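Side-chain contact in hypothetical protein Atu1826 (Agrobacterium tumefaciens, PDB 2I3D), which is of unknown function but is probably an alpha/beta hydrolase, related to the S15 family of X-Pro dipeptidyl-peptidases: residues 81-86 with 108-113. Residues are numbered along the deposited sequence; the frame is centred on the assembly and turned at random.
Sequences TTLRFN and ASALDW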
loop_
_atom_site.group_PDB
_atom_site.type_symbol
_atom_site.label_atom_id
_atom_site.label_comp_id
_atom_site.label_asym_id
_atom_site.label_seq_id
_atom_site.Cartn_x
_atom_site.Cartn_y
_atom_site.Cartn_z
ATOM N N THR B 81 -3.524 13.462 -19.017
ATOM C CA THR B 81 -2.149 12.964 -19.132
ATOM C C THR B 81 -1.665 12.822 -17.689
ATOM O O THR B 81 -1.690 13.795 -16.928
ATOM C CB THR B 81 -1.272 13.965 -19.900
ATOM O OG1 THR B 81 -1.655 13.911 -21.282
ATOM C CG2 THR B 81 0.230 13.660 -19.735
ATOM N N THR B 82 -1.204 11.634 -17.316
ATOM C CA THR B 82 -1.049 11.330 -15.882
ATOM C C THR B 82 0.324 10.793 -15.582
ATOM O O THR B 82 0.822 9.931 -16.311
ATOM C CB THR B 82 -2.177 10.328 -15.343
ATOM O OG1 THR B 82 -3.451 10.747 -15.833
ATOM C CG2 THR B 82 -2.223 10.288 -13.825
ATOM N N LEU B 83 0.937 11.284 -14.503
ATOM C CA LEU B 83 2.251 10.796 -14.064
ATOM C C LEU B 83 2.221 10.544 -12.567
ATOM O O LEU B 83 1.793 11.426 -11.833
ATOM C CB LEU B 83 3.335 11.843 -14.371
ATOM C CG LEU B 83 4.746 11.514 -13.880
ATOM C CD1 LEU B 83 5.368 10.366 -14.711
ATOM C CD2 LEU B 83 5.593 12.748 -13.930
ATOM N N ARG B 84 2.616 9.352 -12.114
ATOM C CA ARG B 84 3.029 9.152 -10.732
ATOM C C ARG B 84 4.517 8.829 -10.762
ATOM O O ARG B 84 5.040 8.313 -11.753
ATOM C CB ARG B 84 2.250 8.036 -10.023
ATOM C CG ARG B 84 2.331 6.641 -10.732
ATOM C CD ARG B 84 1.359 5.653 -10.045
ATOM N NE ARG B 84 1.726 4.255 -10.279
ATOM C CZ ARG B 84 1.423 3.566 -11.384
ATOM N NH1 ARG B 84 0.755 4.127 -12.391
ATOM N NH2 ARG B 84 1.799 2.300 -11.475
ATOM N N PHE B 85 5.214 9.141 -9.689
ATOM C CA PHE B 85 6.656 8.836 -9.653
ATOM C C PHE B 85 7.160 8.660 -8.224
ATOM O O PHE B 85 6.517 9.083 -7.271
ATOM C CB PHE B 85 7.444 9.971 -10.345
ATOM C CG PHE B 85 7.510 11.251 -9.542
ATOM C CD1 PHE B 85 8.612 11.504 -8.714
ATOM C CD2 PHE B 85 6.454 12.182 -9.582
ATOM C CE1 PHE B 85 8.668 12.661 -7.929
ATOM C CE2 PHE B 85 6.511 13.348 -8.779
ATOM C CZ PHE B 85 7.619 13.576 -7.971
ATOM N N ASN B 86 8.339 8.039 -8.097
ATOM C CA ASN B 86 8.964 7.825 -6.813
ATOM C C ASN B 86 9.818 9.015 -6.461
ATOM O O ASN B 86 10.643 9.449 -7.280
ATOM C CB ASN B 86 9.809 6.557 -6.841
ATOM C CG ASN B 86 8.987 5.313 -6.590
ATOM O OD1 ASN B 86 7.907 5.370 -5.962
ATOM N ND2 ASN B 86 9.502 4.161 -7.041
ATOM N N ALA B 108 8.313 19.375 -8.928
ATOM C CA ALA B 108 8.444 20.428 -9.934
ATOM C C ALA B 108 9.132 19.921 -11.204
ATOM O O ALA B 108 8.674 20.228 -12.305
ATOM C CB ALA B 108 9.209 21.610 -9.336
ATOM N N SER B 109 10.197 19.125 -11.045
ATOM C CA SER B 109 10.897 18.514 -12.180
ATOM C C SER B 109 10.009 17.566 -12.932
ATOM O O SER B 109 10.035 17.512 -14.176
ATOM C CB SER B 109 12.147 17.752 -11.748
ATOM O OG SER B 109 13.184 18.647 -11.414
ATOM N N ALA B 110 9.230 16.805 -12.179
ATOM C CA ALA B 110 8.259 15.884 -12.783
ATOM C C ALA B 110 7.220 16.603 -13.620
ATOM O O ALA B 110 6.973 16.236 -14.773
ATOM C CB ALA B 110 7.552 15.025 -11.685
ATOM N N LEU B 111 6.640 17.668 -13.048
ATOM C CA LEU B 111 5.665 18.485 -13.775
ATOM C C LEU B 111 6.279 19.151 -15.017
ATOM O O LEU B 111 5.672 19.128 -16.097
ATOM C CB LEU B 111 5.007 19.521 -12.852
ATOM C CG LEU B 111 3.860 20.307 -13.513
ATOM C CD1 LEU B 111 2.788 19.453 -14.298
ATOM C CD2 LEU B 111 3.180 21.165 -12.443
ATOM N N ASP B 112 7.504 19.654 -14.868
ATOM C CA ASP B 112 8.224 20.256 -16.032
ATOM C C ASP B 112 8.407 19.225 -17.151
ATOM O O ASP B 112 8.217 19.524 -18.355
ATOM C CB ASP B 112 9.611 20.764 -15.614
ATOM C CG ASP B 112 9.563 22.007 -14.734
ATOM O OD1 ASP B 112 8.517 22.698 -14.616
ATOM O OD2 ASP B 112 10.629 22.320 -14.178
ATOM N N TRP B 113 8.812 18.018 -16.762
ATOM C CA TRP B 113 9.028 16.943 -17.725
ATOM C C TRP B 113 7.764 16.614 -18.520
ATOM O O TRP B 113 7.802 16.587 -19.779
ATOM C CB TRP B 113 9.572 15.722 -17.024
ATOM C CG TRP B 113 9.814 14.562 -17.902
ATOM C CD1 TRP B 113 10.923 14.339 -18.687
ATOM C CD2 TRP B 113 8.946 13.447 -18.103
ATOM N NE1 TRP B 113 10.795 13.136 -19.340
ATOM C CE2 TRP B 113 9.589 12.573 -19.013
ATOM C CE3 TRP B 113 7.693 13.091 -17.593
ATOM C CZ2 TRP B 113 9.017 11.368 -19.423
ATOM C CZ3 TRP B 113 7.114 11.886 -18.012
ATOM C CH2 TRP B 113 7.781 11.043 -18.919
#
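Ala110 sets its methyl group over one face of the Phe85 ring, a CH-pi contact in which CB stands 3.9 Å from the ring centroid and 28° off the ring normal. Ala110 CB is off-centre, nearest Phe85 CE2 at 3.5 Å. With CG lying between the backbone N and the carbonyl carbon (chi1 73°), the Phe85 ring is directed toward the helix, and a chi2 near 90° turns its face to Ala110; alanine suits the facing position because its short side chain lets an aromatic ring lie close to the helix backbone.

The remaining contacts are apolar. Leu83, two residues back on the same side of the strand, has a forked end that can touch two partners at once: its CD2 meets Ala110 CB at 3.7 Å, and its CD1 reaches Trp113 CZ3 at 4.0 Å, approaching the indole obliquely. Trp113 lies one helical turn beyond Ala110, and its wide indole offers apolar surface to the end of the Leu83 side chain. No hydrogen bond links the segments, so apolar surface alone joins them.

The segment axes come within 9.8 Å and run roughly antiparallel, at 149°, as expected for a helix covering the sheet of an alpha/beta hydrolase fold. Strand 81-85 lies between strands 33-40 and 49-53. Helix 101-117 covers one face here, where Trp113 also stacks on Phe28, while Arg84 leaves the strand on the other side, its guanidinium making a cation-pi contact with Phe72 of helix 66-77.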